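Transcriptional regulator (Streptococcus dysgalactiae, PDB 4YV9) acts as the receptor for SHP peptide pheromones in quorum sensing, a DNA-binding transcriptional regulator of the Rgg family. Local coordinates at the interface of chains A and B. Sequence-based numbering; all coordinates share one arbitrary frame. Chains: chain A/B, Transcriptional regulator.

Three patches along one two-fold symmetric interface join the chains of the deposited pair, which is likely the working dimer. Contact 1 joins the two helix-turn-helix regions through a disulfide. About 41 Å away, between C-alpha centres, contact 2 pairs the C-terminal helical regions. Contact 3 lies about 23 Å from contact 1 and 35 Å from contact 2, and sets the end of helix 6-15 of chain B and the two residues after it against the repeat region of chain A. The three share no residue. The DNA-binding parts are thus tied both to each other and to the partner's repeat domain, the likely pheromone-binding part.

Contact 1: the interface of chains A and B. Residues chain A 5, 43-45, 48, 59; chain B 5, 43-46, 48-49, 59.
A disulfide between A:Cys45 and B:Cys45, SG to SG at 2.0 Å, is the centre of this junction of two helix-turn-helix regions, and the two halves reach it differently. A:Cys45 carries SG beside its backbone N (chi1 -77°), whereas in B:Cys45 SG is anti to N (chi1 -166°), so the symmetry is broken locally. Each sulfur also meets a leucine methyl of the other chain: A:Cys45 SG lies 3.7 Å from B:Leu48 CD2, and A:Leu48 CD2 touches B:Cys45 SG in the same way. Apolar methyls suit the uncharged sulfurs they pack against. To one side A:Leu5 and B:Leu49 approach tip to tip, CD2 to CD2 at 3.8 Å, while CD1 of A:Leu5 reaches toward B:Ser46. A:Ile59 and B:Ile59 cross at about a right angle, CD1 of A:Ile59 resting 4.0 Å from CG2 of B:Ile59. The backbone adds a polar tie: B:Cys45 N donates to a lone pair of A:Ile43 O at 2.9 Å, a nearly straight bond (167° at H), and a water links that oxygen more loosely to B:Ser46 N. The cysteines open helix 45-54 in each chain, so the disulfide joins the helices' N-terminal ends, with helices 59-64 (chain A) and 59-66 (chain B) meeting nearby at their starts.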
# COMPACT_ATOMS: atom_id res chain seq x y z
N LEU A 5 0.40 5.50 23.60
CA LEU A 5 0.50 4.19 22.97
C LEU A 5 -0.19 3.12 23.79
O LEU A 5 -0.74 2.16 23.24
CB LEU A 5 1.97 3.79 22.76
CG LEU A 5 2.80 4.57 21.75
CD1 LEU A 5 4.27 4.18 21.86
CD2 LEU A 5 2.29 4.30 20.34
N ILE A 43 6.91 0.89 27.94
CA ILE A 43 7.52 -0.36 27.54
C ILE A 43 8.40 -0.11 26.33
O ILE A 43 8.20 0.86 25.60
CB ILE A 43 6.49 -1.44 27.23
CG1 ILE A 43 5.72 -1.11 25.95
CG2 ILE A 43 5.56 -1.64 28.41
CD1 ILE A 43 4.75 -2.20 25.54
N SER A 44 9.38 -0.98 26.13
CA SER A 44 10.26 -0.89 24.98
C SER A 44 9.48 -1.16 23.68
O SER A 44 8.41 -1.77 23.71
CB SER A 44 11.42 -1.87 25.12
OG SER A 44 10.97 -3.20 24.88
N CYS A 45 10.02 -0.72 22.55
CA CYS A 45 9.40 -1.06 21.27
C CYS A 45 9.52 -2.55 21.03
O CYS A 45 8.67 -3.15 20.38
CB CYS A 45 10.02 -0.29 20.12
SG CYS A 45 9.48 1.42 20.03
N LEU A 48 6.59 -4.01 22.82
CA LEU A 48 5.40 -3.62 22.07
C LEU A 48 5.25 -4.46 20.80
O LEU A 48 4.17 -4.96 20.52
CB LEU A 48 5.44 -2.14 21.70
CG LEU A 48 4.27 -1.63 20.86
CD1 LEU A 48 2.94 -1.87 21.57
CD2 LEU A 48 4.47 -0.15 20.58
N ILE A 59 3.09 -3.72 12.90
CA ILE A 59 3.39 -2.38 13.35
C ILE A 59 2.91 -1.38 12.29
O ILE A 59 2.48 -0.28 12.62
CB ILE A 59 4.89 -2.22 13.63
CG1 ILE A 59 5.18 -0.85 14.24
CG2 ILE A 59 5.72 -2.52 12.37
CD1 ILE A 59 4.37 -0.57 15.51
N LEU B 5 18.26 -2.09 18.03
CA LEU B 5 17.50 -0.98 17.45
C LEU B 5 18.28 0.32 17.47
O LEU B 5 18.10 1.15 16.59
CB LEU B 5 16.17 -0.77 18.18
CG LEU B 5 15.00 -1.73 17.90
CD1 LEU B 5 15.24 -3.09 18.54
CD2 LEU B 5 13.68 -1.13 18.37
N ILE B 43 15.63 2.63 25.77
CA ILE B 43 14.69 3.74 25.93
C ILE B 43 13.27 3.25 25.66
O ILE B 43 13.07 2.18 25.06
CB ILE B 43 15.00 4.91 24.99
CG1 ILE B 43 14.97 4.45 23.53
CG2 ILE B 43 16.35 5.54 25.34
CD1 ILE B 43 15.03 5.60 22.53
N SER B 44 12.28 4.01 26.11
CA SER B 44 10.90 3.59 25.93
C SER B 44 10.51 3.72 24.47
O SER B 44 11.11 4.50 23.72
CB SER B 44 9.96 4.40 26.81
OG SER B 44 9.80 5.71 26.32
N CYS B 45 9.50 2.97 24.07
CA CYS B 45 9.03 3.05 22.69
C CYS B 45 8.56 4.47 22.41
O CYS B 45 8.87 5.04 21.36
CB CYS B 45 7.91 2.05 22.43
SG CYS B 45 7.58 1.83 20.66
N SER B 46 7.82 5.03 23.35
CA SER B 46 7.30 6.39 23.24
C SER B 46 8.43 7.39 22.98
O SER B 46 8.31 8.28 22.15
CB SER B 46 6.53 6.77 24.50
OG SER B 46 5.51 7.71 24.20
N LEU B 48 11.38 6.65 21.72
CA LEU B 48 11.90 6.34 20.40
C LEU B 48 11.03 6.97 19.31
O LEU B 48 11.54 7.55 18.35
CB LEU B 48 11.98 4.82 20.18
CG LEU B 48 12.45 4.39 18.79
CD1 LEU B 48 13.78 5.04 18.42
CD2 LEU B 48 12.57 2.88 18.73
N LEU B 49 9.71 6.86 19.48
CA LEU B 49 8.78 7.45 18.50
C LEU B 49 8.96 8.95 18.35
O LEU B 49 8.82 9.48 17.24
CB LEU B 49 7.34 7.16 18.87
CG LEU B 49 6.69 6.00 18.11
CD1 LEU B 49 7.45 4.71 18.32
CD2 LEU B 49 5.25 5.82 18.55
N ILE B 59 7.42 4.66 12.92
CA ILE B 59 7.99 3.45 13.51
C ILE B 59 7.81 2.23 12.60
O ILE B 59 8.61 1.29 12.66
CB ILE B 59 7.40 3.17 14.93
CG1 ILE B 59 8.01 1.91 15.56
CG2 ILE B 59 5.89 3.04 14.88
CD1 ILE B 59 9.50 2.03 15.88
O HOH W 1 6.46 3.60 25.82

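Contact 2: the interface of chains A and B. Residues chain A 221-222, 225, 253-254, 256-257, 259, 262; chain B 221-222, 224-225, 228, 253, 257.
In the C-terminal domain of this Rgg-family regulator, all-helical and built of repeats, B:Phe221 starts helix 221-236 and points into chain A. Its CB meets its twin at once, 3.5 Å from A:Phe221 CB. With CG anti to the carbonyl carbon (chi1 -83°), the ring is carried away from that midline into a slot in chain A. CG and CD2 lie against the backbone of A:Tyr222, whose CA is 3.7 Å from CD2, while CD1 faces A:Tyr222 CB. One face of the ring takes A:Leu257 CD1 and the opposite face A:Tyr222 CD1, both toward the rim; the two aromatic rings stand edge-to-face at 76°. CE2 meets CE1 of A:Phe254 edge to edge. At the tip, CZ lies 3.6 Å from A:Leu262 CD1 and equally near the methylene CG of A:Glu259, and CE1 faces that residue's carboxylate carbon. A flat, apolar ring suits a slot walled on both faces. The extended B:Lys224 meets the same glutamate in a salt bridge, NZ to OE2 at 2.5 Å, from above the carboxylate plane. Elsewhere in the patch, A:Leu257 CD2 packs on B:Ile253 CD1 at 3.5 Å, branched chains filling the seam. Of two waters, 2.8 Å apart from oxygen to oxygen, one links A:Phe221 N with B:Tyr222 N, the other B:Phe221 N with A:Tyr222 N. B:Thr225 OG1 donates to B:Phe221 O within its own helix.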
# COMPACT_ATOMS: atom_id res chain seq x y z
N PHE A 221 -1.28 -2.23 -11.71
CA PHE A 221 -1.79 -2.02 -13.05
C PHE A 221 -1.71 -0.55 -13.48
O PHE A 221 -1.50 -0.26 -14.66
CB PHE A 221 -3.23 -2.51 -13.15
CG PHE A 221 -3.37 -3.97 -13.55
CD1 PHE A 221 -2.41 -4.90 -13.21
CD2 PHE A 221 -4.48 -4.39 -14.25
CE1 PHE A 221 -2.55 -6.25 -13.58
CE2 PHE A 221 -4.64 -5.72 -14.64
CZ PHE A 221 -3.67 -6.65 -14.30
N TYR A 222 -1.85 0.39 -12.54
CA TYR A 222 -1.81 1.80 -12.92
C TYR A 222 -0.44 2.13 -13.49
O TYR A 222 -0.33 2.71 -14.58
CB TYR A 222 -2.12 2.72 -11.72
CG TYR A 222 -1.66 4.13 -11.98
CD1 TYR A 222 -2.31 4.93 -12.91
CD2 TYR A 222 -0.56 4.66 -11.30
CE1 TYR A 222 -1.88 6.23 -13.17
CE2 TYR A 222 -0.12 5.96 -11.55
CZ TYR A 222 -0.78 6.74 -12.48
OH TYR A 222 -0.33 8.01 -12.72
N THR A 225 0.17 0.70 -16.82
CA THR A 225 -0.58 1.38 -17.88
C THR A 225 0.17 2.65 -18.29
O THR A 225 0.34 2.91 -19.49
CB THR A 225 -2.03 1.73 -17.43
OG1 THR A 225 -2.76 0.53 -17.17
CG2 THR A 225 -2.77 2.52 -18.53
N ILE A 253 -7.17 1.96 -22.27
CA ILE A 253 -7.30 1.50 -20.89
C ILE A 253 -7.85 2.60 -19.96
O ILE A 253 -8.78 2.36 -19.19
CB ILE A 253 -5.94 1.02 -20.35
CG1 ILE A 253 -5.51 -0.26 -21.09
CG2 ILE A 253 -6.02 0.74 -18.86
CD1 ILE A 253 -4.09 -0.70 -20.75
N PHE A 254 -7.29 3.80 -20.03
CA PHE A 254 -7.84 4.93 -19.27
C PHE A 254 -9.31 5.12 -19.63
O PHE A 254 -10.15 5.33 -18.75
CB PHE A 254 -7.07 6.23 -19.56
CG PHE A 254 -5.64 6.22 -19.11
CD1 PHE A 254 -5.27 5.61 -17.93
CD2 PHE A 254 -4.67 6.81 -19.89
CE1 PHE A 254 -3.95 5.62 -17.51
CE2 PHE A 254 -3.35 6.81 -19.48
CZ PHE A 254 -2.99 6.22 -18.28
N TYR A 256 -11.58 2.96 -20.94
CA TYR A 256 -12.43 1.85 -20.50
C TYR A 256 -12.71 1.90 -18.99
O TYR A 256 -13.81 1.56 -18.54
CB TYR A 256 -11.77 0.50 -20.85
CG TYR A 256 -11.68 0.23 -22.34
CD1 TYR A 256 -12.35 1.04 -23.25
CD2 TYR A 256 -10.94 -0.83 -22.82
CE1 TYR A 256 -12.27 0.80 -24.62
CE2 TYR A 256 -10.87 -1.09 -24.18
CZ TYR A 256 -11.52 -0.27 -25.07
OH TYR A 256 -11.45 -0.53 -26.43
N LEU A 257 -11.73 2.33 -18.22
CA LEU A 257 -11.88 2.37 -16.77
C LEU A 257 -12.54 3.67 -16.30
O LEU A 257 -12.69 3.89 -15.10
CB LEU A 257 -10.53 2.20 -16.09
CG LEU A 257 -9.81 0.86 -16.39
CD1 LEU A 257 -8.45 0.83 -15.67
CD2 LEU A 257 -10.67 -0.30 -15.95
N GLU A 259 -11.32 6.64 -16.46
CA GLU A 259 -10.33 7.51 -15.80
C GLU A 259 -10.13 8.80 -16.59
O GLU A 259 -9.11 8.97 -17.28
CB GLU A 259 -9.00 6.78 -15.63
CG GLU A 259 -9.08 5.55 -14.72
CD GLU A 259 -9.15 5.93 -13.24
OE1 GLU A 259 -8.54 6.96 -12.87
OE2 GLU A 259 -9.81 5.21 -12.46
N LEU A 262 -6.74 11.04 -16.45
CA LEU A 262 -5.60 10.38 -17.06
C LEU A 262 -5.76 10.29 -18.57
O LEU A 262 -4.82 10.56 -19.33
CB LEU A 262 -5.42 9.00 -16.46
CG LEU A 262 -4.82 9.06 -15.05
CD1 LEU A 262 -5.00 7.72 -14.35
CD2 LEU A 262 -3.35 9.44 -15.12
N PHE B 221 -5.94 0.00 -10.31
CA PHE B 221 -6.44 -0.34 -11.64
C PHE B 221 -6.71 -1.85 -11.78
O PHE B 221 -7.55 -2.24 -12.57
CB PHE B 221 -5.46 0.10 -12.72
CG PHE B 221 -5.59 1.55 -13.13
CD1 PHE B 221 -6.10 2.50 -12.26
CD2 PHE B 221 -5.17 1.95 -14.39
CE1 PHE B 221 -6.19 3.83 -12.64
CE2 PHE B 221 -5.27 3.28 -14.78
CZ PHE B 221 -5.78 4.22 -13.90
N TYR B 222 -6.00 -2.69 -11.03
CA TYR B 222 -6.28 -4.12 -11.13
C TYR B 222 -7.70 -4.41 -10.68
O TYR B 222 -8.46 -5.12 -11.34
CB TYR B 222 -5.30 -4.94 -10.30
CG TYR B 222 -5.75 -6.37 -10.16
CD1 TYR B 222 -5.80 -7.22 -11.26
CD2 TYR B 222 -6.16 -6.87 -8.93
CE1 TYR B 222 -6.22 -8.52 -11.15
CE2 TYR B 222 -6.58 -8.19 -8.80
CZ TYR B 222 -6.61 -9.00 -9.92
OH TYR B 222 -7.03 -10.31 -9.81
N LYS B 224 -10.15 -2.23 -10.48
CA LYS B 224 -11.07 -1.57 -11.40
C LYS B 224 -11.30 -2.40 -12.68
O LYS B 224 -12.40 -2.41 -13.24
CB LYS B 224 -10.56 -0.19 -11.77
CG LYS B 224 -10.66 0.81 -10.61
CD LYS B 224 -10.05 2.15 -11.00
CE LYS B 224 -10.42 3.24 -9.97
NZ LYS B 224 -9.54 4.42 -10.14
N THR B 225 -10.24 -3.07 -13.14
CA THR B 225 -10.34 -3.88 -14.35
C THR B 225 -11.18 -5.13 -14.10
O THR B 225 -12.05 -5.47 -14.91
CB THR B 225 -8.98 -4.31 -14.87
OG1 THR B 225 -8.22 -3.14 -15.19
CG2 THR B 225 -9.12 -5.19 -16.12
N LEU B 228 -14.70 -4.04 -13.72
CA LEU B 228 -15.30 -3.78 -15.03
C LEU B 228 -15.89 -5.08 -15.59
O LEU B 228 -16.98 -5.10 -16.13
CB LEU B 228 -14.26 -3.22 -16.01
CG LEU B 228 -14.71 -2.96 -17.44
CD1 LEU B 228 -15.87 -1.97 -17.46
CD2 LEU B 228 -13.53 -2.41 -18.22
N ILE B 253 -7.85 -4.89 -21.68
CA ILE B 253 -6.92 -4.31 -20.71
C ILE B 253 -5.85 -5.34 -20.29
O ILE B 253 -4.66 -5.08 -20.40
CB ILE B 253 -7.68 -3.78 -19.46
CG1 ILE B 253 -8.56 -2.60 -19.87
CG2 ILE B 253 -6.71 -3.35 -18.37
CD1 ILE B 253 -9.43 -2.05 -18.77
N LEU B 257 -1.83 -5.04 -21.33
CA LEU B 257 -0.80 -4.96 -20.30
C LEU B 257 0.08 -6.20 -20.23
O LEU B 257 0.94 -6.30 -19.37
CB LEU B 257 -1.41 -4.73 -18.91
CG LEU B 257 -2.19 -3.43 -18.72
CD1 LEU B 257 -2.78 -3.39 -17.30
CD2 LEU B 257 -1.30 -2.22 -18.96
O HOH W 2 -3.33 -2.40 -9.38
O HOH W 3 -2.92 0.37 -9.71

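Contact 3: the interface of chains A and B. Residues chain A 133, 136-138, 143-144; chain B 15-17.
B:Gly15 ends helix 6-15 of chain B, in its helix-turn-helix region, and with B:Lys16 and B:Gln17, which follow it, meets the Rgg C-terminal domain of chain A. The close part is backbone-led. B:Gly15 O accepts from A:Glu138 N at 2.9 Å, well aligned (161° at H) with the donor above the carbonyl plane, although A:Glu138 is poorly ordered; glycine, lacking a side chain, lets the main chains come together, and A:Val137 CA also lies 3.4 Å from that oxygen. Alongside, B:Gln17 bends at chi2 (-52°) and turns its amide back, so that NE2 gives a bond to A:Ser136 O at 2.9 Å. This bond is more bent, 130° at H, and leaves the amide plane. A:Ser136 OG donates to a lone pair of A:Tyr133 O within its own helix, and both OG and CB lie against CG of B:Gln17.

At the other end water enters, and charge does the holding, with few carbon contacts. B:Lys16 runs out straight to CE and turns at chi4; the long chain crosses A:Tyr133 obliquely and brings its terminal amine to A:Glu144 in a salt bridge, NZ to OE2 at 2.8 Å, on the syn lone pair. The anti lone pair of OE2 takes the phenol A:Tyr133 OH at 2.6 Å, fixing the carboxylate; two donors on one oxygen would favour its charged form. A water oxygen 2.8 Å from A:Glu144 OE1 also meets B:Lys16 NZ.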
# COMPACT_ATOMS: atom_id res chain seq x y z
N TYR A 133 19.31 18.85 0.49
CA TYR A 133 18.95 17.91 1.55
C TYR A 133 18.67 16.52 0.97
O TYR A 133 19.14 15.53 1.50
CB TYR A 133 17.74 18.42 2.34
CG TYR A 133 17.11 17.32 3.18
CD1 TYR A 133 17.75 16.83 4.31
CD2 TYR A 133 15.91 16.74 2.79
CE1 TYR A 133 17.20 15.80 5.05
CE2 TYR A 133 15.34 15.71 3.52
CZ TYR A 133 15.99 15.25 4.65
OH TYR A 133 15.41 14.23 5.37
N SER A 136 21.71 14.70 0.07
CA SER A 136 22.53 14.30 1.23
C SER A 136 22.06 13.02 1.93
O SER A 136 22.82 12.38 2.62
CB SER A 136 22.57 15.44 2.27
OG SER A 136 21.35 15.51 3.01
N VAL A 137 20.79 12.67 1.76
CA VAL A 137 20.21 11.53 2.48
C VAL A 137 20.75 10.20 1.94
O VAL A 137 20.76 9.97 0.73
CB VAL A 137 18.67 11.54 2.38
CG1 VAL A 137 18.07 10.31 3.04
CG2 VAL A 137 18.10 12.83 2.98
N GLU A 138 21.22 9.34 2.85
CA GLU A 138 21.78 8.05 2.46
C GLU A 138 20.71 7.03 2.12
O GLU A 138 20.91 6.19 1.24
CB GLU A 138 22.70 7.50 3.56
CG GLU A 138 24.04 8.22 3.62
CD GLU A 138 24.82 8.12 2.32
OE1 GLU A 138 24.87 7.01 1.73
OE2 GLU A 138 25.37 9.15 1.87
N TYR A 143 9.17 10.42 3.69
CA TYR A 143 9.42 11.86 3.71
C TYR A 143 10.10 12.38 2.45
O TYR A 143 9.59 13.29 1.80
CB TYR A 143 10.29 12.22 4.90
CG TYR A 143 10.53 13.69 5.15
CD1 TYR A 143 9.49 14.55 5.49
CD2 TYR A 143 11.82 14.20 5.12
CE1 TYR A 143 9.74 15.90 5.80
CE2 TYR A 143 12.08 15.55 5.43
CZ TYR A 143 11.03 16.39 5.75
OH TYR A 143 11.30 17.73 6.05
N GLU A 144 11.25 11.82 2.13
CA GLU A 144 12.03 12.26 0.98
C GLU A 144 11.30 12.04 -0.33
O GLU A 144 11.31 12.90 -1.22
CB GLU A 144 13.40 11.56 0.95
CG GLU A 144 14.35 12.03 2.07
CD GLU A 144 14.05 11.39 3.41
OE1 GLU A 144 13.40 10.31 3.48
OE2 GLU A 144 14.46 11.97 4.43
N GLY B 15 22.51 8.98 8.56
CA GLY B 15 22.16 8.94 7.16
C GLY B 15 21.44 10.20 6.69
O GLY B 15 21.47 10.53 5.50
N LYS B 16 20.80 10.90 7.62
CA LYS B 16 20.14 12.16 7.32
C LYS B 16 20.98 13.37 7.72
O LYS B 16 20.50 14.51 7.66
CB LYS B 16 18.78 12.23 8.02
CG LYS B 16 17.76 11.28 7.41
CD LYS B 16 16.39 11.45 8.02
CE LYS B 16 15.42 10.52 7.37
NZ LYS B 16 14.10 11.12 7.03
N GLN B 17 22.23 13.12 8.10
CA GLN B 17 23.16 14.16 8.53
C GLN B 17 22.64 14.95 9.74
O GLN B 17 22.94 16.12 9.89
CB GLN B 17 23.48 15.11 7.37
CG GLN B 17 23.55 14.45 6.00
CD GLN B 17 24.48 13.25 5.98
OE1 GLN B 17 25.54 13.27 6.61
NE2 GLN B 17 24.09 12.21 5.27
O HOH W 4 12.72 8.99 5.82